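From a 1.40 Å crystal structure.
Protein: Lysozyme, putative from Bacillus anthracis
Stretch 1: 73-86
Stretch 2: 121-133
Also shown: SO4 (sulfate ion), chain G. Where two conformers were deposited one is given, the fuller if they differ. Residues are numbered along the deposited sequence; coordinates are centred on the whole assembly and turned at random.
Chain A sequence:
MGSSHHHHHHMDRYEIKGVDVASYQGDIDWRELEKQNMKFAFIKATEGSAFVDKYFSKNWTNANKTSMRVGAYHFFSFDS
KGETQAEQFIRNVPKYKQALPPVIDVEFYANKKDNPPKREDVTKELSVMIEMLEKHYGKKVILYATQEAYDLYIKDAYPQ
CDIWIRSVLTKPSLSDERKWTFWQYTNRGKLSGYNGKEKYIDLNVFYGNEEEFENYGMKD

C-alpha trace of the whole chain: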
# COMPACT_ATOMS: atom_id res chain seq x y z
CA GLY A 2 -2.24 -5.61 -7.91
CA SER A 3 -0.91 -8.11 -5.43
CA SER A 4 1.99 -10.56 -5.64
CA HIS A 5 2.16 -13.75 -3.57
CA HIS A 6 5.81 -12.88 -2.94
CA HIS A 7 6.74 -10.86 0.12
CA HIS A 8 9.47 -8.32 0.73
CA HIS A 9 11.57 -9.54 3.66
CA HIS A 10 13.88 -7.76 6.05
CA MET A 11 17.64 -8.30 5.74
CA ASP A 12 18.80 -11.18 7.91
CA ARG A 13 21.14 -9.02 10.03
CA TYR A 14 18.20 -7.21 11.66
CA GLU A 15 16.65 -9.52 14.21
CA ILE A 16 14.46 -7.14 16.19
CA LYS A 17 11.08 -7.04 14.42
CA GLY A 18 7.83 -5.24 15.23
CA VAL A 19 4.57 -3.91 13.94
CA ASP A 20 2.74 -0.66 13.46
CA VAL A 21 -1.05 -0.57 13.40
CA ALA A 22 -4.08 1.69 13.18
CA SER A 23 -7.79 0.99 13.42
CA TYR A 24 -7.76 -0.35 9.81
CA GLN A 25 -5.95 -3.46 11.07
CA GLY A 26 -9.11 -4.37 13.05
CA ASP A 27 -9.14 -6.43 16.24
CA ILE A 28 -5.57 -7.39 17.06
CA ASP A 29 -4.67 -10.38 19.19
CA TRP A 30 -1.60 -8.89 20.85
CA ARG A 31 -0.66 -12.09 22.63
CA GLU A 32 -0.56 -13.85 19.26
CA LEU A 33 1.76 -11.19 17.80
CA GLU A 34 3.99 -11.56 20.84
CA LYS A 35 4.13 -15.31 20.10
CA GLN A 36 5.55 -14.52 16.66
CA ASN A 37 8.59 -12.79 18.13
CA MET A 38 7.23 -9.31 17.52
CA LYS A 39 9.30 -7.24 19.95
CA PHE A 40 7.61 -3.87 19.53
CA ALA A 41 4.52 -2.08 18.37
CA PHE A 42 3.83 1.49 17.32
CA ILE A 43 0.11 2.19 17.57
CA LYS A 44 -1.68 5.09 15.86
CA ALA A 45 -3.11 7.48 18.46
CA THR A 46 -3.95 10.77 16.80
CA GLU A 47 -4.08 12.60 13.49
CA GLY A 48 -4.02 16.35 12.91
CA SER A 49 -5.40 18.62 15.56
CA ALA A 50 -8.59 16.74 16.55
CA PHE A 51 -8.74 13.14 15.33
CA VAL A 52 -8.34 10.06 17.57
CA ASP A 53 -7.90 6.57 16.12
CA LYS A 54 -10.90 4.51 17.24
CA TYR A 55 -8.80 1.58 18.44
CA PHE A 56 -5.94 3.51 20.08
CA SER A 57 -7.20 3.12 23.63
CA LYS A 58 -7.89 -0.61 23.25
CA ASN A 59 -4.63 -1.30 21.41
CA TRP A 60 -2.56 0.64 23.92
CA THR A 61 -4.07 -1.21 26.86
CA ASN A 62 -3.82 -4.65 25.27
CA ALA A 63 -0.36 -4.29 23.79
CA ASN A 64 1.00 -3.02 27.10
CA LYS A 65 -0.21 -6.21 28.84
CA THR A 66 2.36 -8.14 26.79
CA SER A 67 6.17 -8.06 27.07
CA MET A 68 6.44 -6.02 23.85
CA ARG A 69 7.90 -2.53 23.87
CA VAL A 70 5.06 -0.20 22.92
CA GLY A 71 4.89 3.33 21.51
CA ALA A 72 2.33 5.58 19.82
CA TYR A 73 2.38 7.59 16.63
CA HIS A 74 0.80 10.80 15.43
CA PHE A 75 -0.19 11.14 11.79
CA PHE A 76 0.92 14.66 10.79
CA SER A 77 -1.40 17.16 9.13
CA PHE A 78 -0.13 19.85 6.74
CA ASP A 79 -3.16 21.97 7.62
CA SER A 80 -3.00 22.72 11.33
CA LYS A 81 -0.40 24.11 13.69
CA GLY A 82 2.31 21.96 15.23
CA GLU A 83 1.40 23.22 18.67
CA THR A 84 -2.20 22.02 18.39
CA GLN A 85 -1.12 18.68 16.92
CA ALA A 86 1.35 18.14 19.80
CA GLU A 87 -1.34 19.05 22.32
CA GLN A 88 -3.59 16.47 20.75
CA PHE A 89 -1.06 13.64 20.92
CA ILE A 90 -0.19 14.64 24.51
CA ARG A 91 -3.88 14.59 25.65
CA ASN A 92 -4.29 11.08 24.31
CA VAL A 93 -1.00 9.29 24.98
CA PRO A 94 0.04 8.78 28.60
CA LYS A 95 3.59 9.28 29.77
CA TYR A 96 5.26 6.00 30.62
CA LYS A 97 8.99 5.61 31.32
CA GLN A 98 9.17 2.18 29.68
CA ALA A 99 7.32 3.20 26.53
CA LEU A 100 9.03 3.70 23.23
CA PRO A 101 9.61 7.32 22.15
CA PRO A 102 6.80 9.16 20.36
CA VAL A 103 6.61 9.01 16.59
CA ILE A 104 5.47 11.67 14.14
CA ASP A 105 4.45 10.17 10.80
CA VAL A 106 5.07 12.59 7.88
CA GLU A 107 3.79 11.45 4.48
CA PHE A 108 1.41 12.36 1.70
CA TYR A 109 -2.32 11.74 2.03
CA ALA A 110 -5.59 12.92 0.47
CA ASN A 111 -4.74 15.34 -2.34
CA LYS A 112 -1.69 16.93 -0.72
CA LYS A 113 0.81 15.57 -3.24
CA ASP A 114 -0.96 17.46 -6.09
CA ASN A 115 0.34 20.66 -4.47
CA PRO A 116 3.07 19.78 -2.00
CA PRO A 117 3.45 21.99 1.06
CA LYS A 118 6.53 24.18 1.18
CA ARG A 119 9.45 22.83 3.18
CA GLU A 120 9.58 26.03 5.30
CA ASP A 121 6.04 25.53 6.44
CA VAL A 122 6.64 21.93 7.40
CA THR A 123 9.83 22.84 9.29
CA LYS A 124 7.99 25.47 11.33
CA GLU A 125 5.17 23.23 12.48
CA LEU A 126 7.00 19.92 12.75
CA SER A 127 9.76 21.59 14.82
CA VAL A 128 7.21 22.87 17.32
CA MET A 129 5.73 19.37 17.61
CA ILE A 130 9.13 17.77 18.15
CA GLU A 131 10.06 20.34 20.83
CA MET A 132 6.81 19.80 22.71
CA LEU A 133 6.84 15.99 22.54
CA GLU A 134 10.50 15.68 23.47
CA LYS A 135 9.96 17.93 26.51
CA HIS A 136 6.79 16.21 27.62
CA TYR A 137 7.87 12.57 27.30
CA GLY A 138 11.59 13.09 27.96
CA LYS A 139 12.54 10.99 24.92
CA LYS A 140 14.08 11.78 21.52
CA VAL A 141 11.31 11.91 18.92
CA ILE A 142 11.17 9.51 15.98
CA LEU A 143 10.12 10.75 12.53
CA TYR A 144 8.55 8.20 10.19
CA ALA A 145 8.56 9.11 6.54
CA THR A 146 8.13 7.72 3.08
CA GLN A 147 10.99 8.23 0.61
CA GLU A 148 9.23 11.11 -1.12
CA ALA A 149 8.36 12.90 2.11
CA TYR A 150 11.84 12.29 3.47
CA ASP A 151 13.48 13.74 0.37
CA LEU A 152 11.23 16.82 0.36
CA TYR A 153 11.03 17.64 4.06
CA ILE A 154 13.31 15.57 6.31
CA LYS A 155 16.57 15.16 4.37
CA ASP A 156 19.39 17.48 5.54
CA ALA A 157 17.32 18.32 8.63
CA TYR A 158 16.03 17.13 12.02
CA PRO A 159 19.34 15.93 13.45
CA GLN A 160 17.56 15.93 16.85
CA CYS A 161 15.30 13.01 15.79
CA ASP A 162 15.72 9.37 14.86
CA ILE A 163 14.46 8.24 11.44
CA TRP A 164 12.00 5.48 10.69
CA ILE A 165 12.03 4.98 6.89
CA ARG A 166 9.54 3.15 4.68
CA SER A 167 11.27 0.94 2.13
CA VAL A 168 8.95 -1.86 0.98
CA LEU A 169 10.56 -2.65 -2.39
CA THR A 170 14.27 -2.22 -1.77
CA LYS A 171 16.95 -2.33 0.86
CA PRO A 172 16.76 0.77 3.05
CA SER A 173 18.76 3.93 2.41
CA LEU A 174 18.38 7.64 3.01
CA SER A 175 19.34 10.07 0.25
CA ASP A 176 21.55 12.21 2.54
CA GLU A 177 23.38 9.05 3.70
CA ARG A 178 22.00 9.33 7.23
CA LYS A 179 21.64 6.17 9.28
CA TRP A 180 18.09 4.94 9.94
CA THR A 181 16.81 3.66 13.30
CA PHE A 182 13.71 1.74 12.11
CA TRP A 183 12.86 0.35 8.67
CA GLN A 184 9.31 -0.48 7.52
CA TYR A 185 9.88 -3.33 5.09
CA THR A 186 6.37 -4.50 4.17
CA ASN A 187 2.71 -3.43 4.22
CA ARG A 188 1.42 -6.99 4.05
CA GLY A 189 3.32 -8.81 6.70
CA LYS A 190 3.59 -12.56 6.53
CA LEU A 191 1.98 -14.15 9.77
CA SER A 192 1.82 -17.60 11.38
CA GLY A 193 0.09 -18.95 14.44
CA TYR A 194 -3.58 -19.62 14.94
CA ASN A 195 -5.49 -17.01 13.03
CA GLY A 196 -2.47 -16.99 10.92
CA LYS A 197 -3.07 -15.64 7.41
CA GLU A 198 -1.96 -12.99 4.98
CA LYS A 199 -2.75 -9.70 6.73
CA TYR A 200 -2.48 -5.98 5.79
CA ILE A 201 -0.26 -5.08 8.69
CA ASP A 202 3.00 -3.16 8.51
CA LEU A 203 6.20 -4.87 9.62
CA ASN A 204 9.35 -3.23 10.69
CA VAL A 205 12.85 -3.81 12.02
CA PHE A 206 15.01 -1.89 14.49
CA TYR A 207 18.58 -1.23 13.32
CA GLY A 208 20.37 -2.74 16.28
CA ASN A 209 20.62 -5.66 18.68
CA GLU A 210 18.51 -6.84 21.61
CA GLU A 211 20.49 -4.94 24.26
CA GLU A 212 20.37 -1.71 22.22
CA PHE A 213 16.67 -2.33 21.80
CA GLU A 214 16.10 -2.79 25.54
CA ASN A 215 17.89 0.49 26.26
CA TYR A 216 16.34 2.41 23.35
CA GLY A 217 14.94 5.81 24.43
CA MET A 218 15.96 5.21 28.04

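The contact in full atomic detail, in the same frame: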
# COMPACT_ATOMS: atom_id res chain seq x y z
N TYR A 73 2.06 6.62 17.66
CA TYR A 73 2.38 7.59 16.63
C TYR A 73 1.26 8.58 16.36
O TYR A 73 0.07 8.29 16.57
CB TYR A 73 2.86 6.93 15.33
CG TYR A 73 1.87 6.29 14.39
CD1 TYR A 73 1.21 7.04 13.41
CD2 TYR A 73 1.70 4.90 14.39
CE1 TYR A 73 0.39 6.40 12.47
CE2 TYR A 73 0.90 4.26 13.45
CZ TYR A 73 0.24 5.02 12.50
OH TYR A 73 -0.57 4.45 11.54
N HIS A 74 1.68 9.75 15.89
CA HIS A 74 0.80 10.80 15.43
C HIS A 74 0.92 10.91 13.92
O HIS A 74 2.02 10.98 13.38
CB HIS A 74 1.27 12.15 15.98
CG HIS A 74 0.36 13.27 15.60
ND1 HIS A 74 0.61 14.17 14.59
CD2 HIS A 74 -0.85 13.58 16.10
CE1 HIS A 74 -0.42 15.01 14.49
NE2 HIS A 74 -1.31 14.67 15.41
N PHE A 75 -0.22 10.94 13.22
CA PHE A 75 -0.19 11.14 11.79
C PHE A 75 -0.28 12.66 11.51
O PHE A 75 -1.29 13.29 11.80
CB PHE A 75 -1.30 10.35 11.09
CG PHE A 75 -1.12 10.25 9.61
CD1 PHE A 75 -0.69 9.06 9.02
CD2 PHE A 75 -1.32 11.35 8.81
CE1 PHE A 75 -0.50 9.00 7.63
CE2 PHE A 75 -1.13 11.30 7.45
CZ PHE A 75 -0.72 10.11 6.85
N PHE A 76 0.80 13.22 10.98
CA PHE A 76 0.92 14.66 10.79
C PHE A 76 -0.05 15.23 9.76
O PHE A 76 -0.28 14.61 8.71
CB PHE A 76 2.37 14.95 10.37
CG PHE A 76 2.73 16.41 10.30
CD1 PHE A 76 2.88 17.18 11.45
CD2 PHE A 76 2.96 17.01 9.06
CE1 PHE A 76 3.23 18.56 11.35
CE2 PHE A 76 3.35 18.34 8.97
CZ PHE A 76 3.47 19.11 10.10
N SER A 77 -0.60 16.40 10.06
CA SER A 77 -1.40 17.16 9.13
C SER A 77 -0.62 18.37 8.63
O SER A 77 0.04 19.06 9.40
CB SER A 77 -2.67 17.65 9.80
OG SER A 77 -3.33 18.57 8.94
N PHE A 78 -0.70 18.64 7.33
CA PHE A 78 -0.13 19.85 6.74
C PHE A 78 -1.01 21.07 6.95
O PHE A 78 -0.63 22.17 6.52
CB PHE A 78 0.13 19.61 5.26
CG PHE A 78 1.14 18.53 5.01
CD1 PHE A 78 2.47 18.73 5.31
CD2 PHE A 78 0.76 17.30 4.48
CE1 PHE A 78 3.43 17.73 5.09
CE2 PHE A 78 1.72 16.31 4.26
CZ PHE A 78 3.04 16.52 4.56
N ASP A 79 -2.17 20.90 7.59
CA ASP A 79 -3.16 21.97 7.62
C ASP A 79 -3.55 22.49 8.98
O ASP A 79 -4.51 23.26 9.08
CB ASP A 79 -4.38 21.53 6.82
CG ASP A 79 -4.08 21.55 5.34
OD1 ASP A 79 -3.84 22.64 4.78
OD2 ASP A 79 -4.01 20.47 4.73
N SER A 80 -2.82 22.10 10.02
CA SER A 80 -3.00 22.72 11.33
C SER A 80 -1.67 22.92 12.02
O SER A 80 -0.64 22.35 11.62
CB SER A 80 -3.95 21.93 12.21
OG SER A 80 -3.48 20.61 12.40
N LYS A 81 -1.67 23.74 13.06
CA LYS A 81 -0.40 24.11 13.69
C LYS A 81 0.24 22.95 14.44
O LYS A 81 -0.45 22.10 15.00
CB LYS A 81 -0.60 25.29 14.63
CG LYS A 81 -0.90 26.61 13.92
CD LYS A 81 -0.95 27.76 14.91
CE LYS A 81 -1.83 27.41 16.10
NZ LYS A 81 -3.29 27.45 15.81
N GLY A 82 1.56 22.97 14.48
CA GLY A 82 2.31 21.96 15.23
C GLY A 82 1.92 21.96 16.69
O GLY A 82 1.81 20.93 17.32
N GLU A 83 1.70 23.15 17.25
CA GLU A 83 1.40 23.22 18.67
C GLU A 83 0.11 22.48 19.00
O GLU A 83 0.03 21.75 19.97
CB GLU A 83 1.31 24.69 19.14
CG GLU A 83 0.90 24.79 20.60
CD GLU A 83 0.59 26.21 21.04
OE1 GLU A 83 -0.20 26.91 20.35
OE2 GLU A 83 1.14 26.61 22.08
N THR A 84 -0.92 22.67 18.18
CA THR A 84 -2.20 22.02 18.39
C THR A 84 -2.11 20.50 18.16
O THR A 84 -2.72 19.72 18.87
CB THR A 84 -3.27 22.67 17.50
OG1 THR A 84 -2.85 22.68 16.14
CG2 THR A 84 -3.43 24.09 17.93
N GLN A 85 -1.33 20.11 17.16
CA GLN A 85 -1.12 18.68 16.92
C GLN A 85 -0.39 18.01 18.09
O GLN A 85 -0.76 16.93 18.50
CB GLN A 85 -0.38 18.48 15.61
CG GLN A 85 -1.23 18.89 14.41
CD GLN A 85 -0.62 18.46 13.11
OE1 GLN A 85 -0.54 17.26 12.83
NE2 GLN A 85 -0.17 19.42 12.32
N ALA A 86 0.64 18.68 18.63
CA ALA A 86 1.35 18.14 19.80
C ALA A 86 0.42 18.03 21.00
O ALA A 86 0.44 17.05 21.74
CB ALA A 86 2.53 19.03 20.16
N ASP A 121 7.23 25.64 5.63
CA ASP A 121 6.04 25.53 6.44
C ASP A 121 6.00 24.24 7.23
O ASP A 121 5.49 24.21 8.33
CB ASP A 121 4.79 25.68 5.57
CG ASP A 121 4.67 27.05 4.96
OD1 ASP A 121 5.07 28.03 5.61
OD2 ASP A 121 4.18 27.16 3.82
N VAL A 122 6.55 23.17 6.66
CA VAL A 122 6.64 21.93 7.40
C VAL A 122 7.68 22.07 8.53
O VAL A 122 7.41 21.68 9.65
CB VAL A 122 6.98 20.77 6.45
CG1 VAL A 122 7.14 19.48 7.22
CG2 VAL A 122 5.86 20.65 5.39
N THR A 123 8.83 22.66 8.24
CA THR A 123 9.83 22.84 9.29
C THR A 123 9.27 23.61 10.48
O THR A 123 9.51 23.26 11.62
CB THR A 123 11.08 23.52 8.73
OG1 THR A 123 11.65 22.71 7.70
CG2 THR A 123 12.13 23.76 9.84
N LYS A 124 8.51 24.68 10.22
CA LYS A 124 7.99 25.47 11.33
C LYS A 124 7.12 24.61 12.26
O LYS A 124 7.28 24.61 13.49
CB LYS A 124 7.11 26.64 10.84
CG LYS A 124 7.84 27.76 10.17
CD LYS A 124 6.84 28.87 9.79
CE LYS A 124 7.43 29.92 8.89
NZ LYS A 124 6.49 31.07 8.75
N GLU A 125 6.16 23.89 11.67
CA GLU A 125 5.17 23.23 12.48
C GLU A 125 5.70 21.92 13.07
O GLU A 125 5.45 21.60 14.23
CB GLU A 125 3.89 22.98 11.67
CG GLU A 125 3.31 24.25 11.04
CD GLU A 125 3.07 25.38 12.02
OE1 GLU A 125 2.81 25.11 13.21
OE2 GLU A 125 3.10 26.55 11.56
N LEU A 126 6.45 21.18 12.26
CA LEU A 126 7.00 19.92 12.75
C LEU A 126 8.02 20.19 13.89
O LEU A 126 8.10 19.44 14.86
CB LEU A 126 7.64 19.14 11.60
CG LEU A 126 8.11 17.72 11.86
CD1 LEU A 126 6.95 16.88 12.37
CD2 LEU A 126 8.58 17.17 10.52
N SER A 127 8.78 21.28 13.77
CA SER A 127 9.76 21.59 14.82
C SER A 127 9.10 21.92 16.15
O SER A 127 9.60 21.54 17.21
CB SER A 127 10.65 22.74 14.39
OG SER A 127 11.44 22.39 13.27
N VAL A 128 7.97 22.63 16.10
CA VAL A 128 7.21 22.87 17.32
C VAL A 128 6.73 21.55 17.93
O VAL A 128 6.83 21.33 19.14
CB VAL A 128 6.02 23.82 17.08
CG1 VAL A 128 5.11 23.83 18.29
CG2 VAL A 128 6.53 25.22 16.72
N MET A 129 6.19 20.65 17.10
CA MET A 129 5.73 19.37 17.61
C MET A 129 6.85 18.59 18.29
O MET A 129 6.67 18.04 19.38
CB MET A 129 5.21 18.49 16.48
CG MET A 129 3.89 18.87 15.95
SD MET A 129 3.09 17.47 15.11
CE MET A 129 2.81 16.42 16.37
N ILE A 130 7.99 18.50 17.61
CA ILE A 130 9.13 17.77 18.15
C ILE A 130 9.53 18.37 19.51
O ILE A 130 9.73 17.63 20.49
CB ILE A 130 10.30 17.81 17.18
CG1 ILE A 130 9.98 17.02 15.92
CG2 ILE A 130 11.59 17.27 17.87
CD1 ILE A 130 10.83 17.40 14.74
N GLU A 131 9.65 19.70 19.58
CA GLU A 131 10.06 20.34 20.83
C GLU A 131 9.09 19.98 21.96
O GLU A 131 9.49 19.63 23.08
CB GLU A 131 10.11 21.85 20.64
CG GLU A 131 10.61 22.56 21.91
CD GLU A 131 10.65 24.05 21.76
OE1 GLU A 131 11.35 24.57 20.87
OE2 GLU A 131 9.99 24.71 22.59
N MET A 132 7.80 20.06 21.68
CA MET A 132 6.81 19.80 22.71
C MET A 132 6.77 18.34 23.14
O MET A 132 6.63 18.04 24.34
CB MET A 132 5.43 20.28 22.26
CG MET A 132 5.38 21.79 22.07
SD MET A 132 3.79 22.38 21.48
CE MET A 132 2.73 21.95 22.85
N LEU A 133 6.87 17.41 22.19
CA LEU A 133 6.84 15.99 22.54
C LEU A 133 8.11 15.56 23.26
O LEU A 133 8.05 14.78 24.21
CB LEU A 133 6.65 15.10 21.31
CG LEU A 133 5.22 15.00 20.75
CD1 LEU A 133 5.15 13.97 19.62
CD2 LEU A 133 4.15 14.77 21.77
S SO4 G . -6.39 19.07 10.59
O1 SO4 G . -6.35 18.00 9.61
O2 SO4 G . -6.49 18.79 12.02
O3 SO4 G . -7.12 20.28 10.17
O4 SO4 G . -4.99 19.54 10.50
O HOH W 1 2.95 25.60 15.79
O HOH W 2 2.36 25.47 16.44

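Stretch 1 leaves a strand at residues 73-75, runs through a loop, and enters a helix at G82. Stretch 2 is helical throughout. The two helices run in roughly the same direction, with 36° between their axes and a closest approach of 7.8 Å. Their backbones come nearest at G82 and E125, where the CA atoms are 4.2 Å apart. Together the stretches bury 645 Å². M129, F76 and A86 cover the most surface, and E125 adds the polar link.

M129 is the centre of the contact. Its CA-to-CB bond points sideways, but the end of the side chain comes nearer to stretch 1. There it fills the space between the strand, the loop and the new helix. M129 CE lies over one face of the H74 ring, 4.0 Å from its centroid, which is a CH-pi contact. The sulfur is at the edge of the F76 ring, with M129 SD 3.7 Å from F76 CD1. The same sulfur is 3.6 Å from Q85 CB. Nearer the backbone, M129 CG is 3.2 Å from G82 O. That oxygen also accepts the helical hydrogen bond from A86 N. H74 ND1 is buried here with no partner in the model; H74 ND1 is 3.6 Å from M129 CE.

The F76 CA-to-CB bond points toward stretch 2, and its ring meets V122, E125, L126 and M129, about two helical turns. L126 CD1 lies over one face of its ring, 4.2 Å from F76 CD1. E125 CB approaches the ring edge, 4.2 Å from F76 CZ. V122 CG1 is 4.3 Å from F76 CE2. These contacts are mostly apolar and pack the ring against the helix. F78 extends the patch: its CE1 is 3.8 Å from V122 CG2, with the valine methyl at the ring edge.

A86 also points toward stretch 2. Its small side chain rests against M132, with A86 CB 3.8 Å from M132 CB. A86 CB is also 4.4 Å from M129 CG. One turn earlier, E83 lies beside the same helix. E83 CA is 3.8 Å from M132 SD, and E83 N is 3.6 Å from V128 CG1.

The close approach at G82 depends on glycine. A CB there would point toward stretch 2 and fall 1.9 Å from E125 O. Without one, G82 CA comes within 3.3 Å of E125 O, in a CA-H...O contact.

E125 provides the one direct hydrogen bond across the stretches. G82 N donates to E125 OE1 at 2.8 Å, nearly straight at 173°. K81 is at the N-cap position, and the first amides of a helix lack partners in the preceding turn. The carboxylate serves G82 N directly. Water 1 reaches the next amide: it accepts from E83 N at 3.1 Å and donates to E125 OE1 at 2.6 Å.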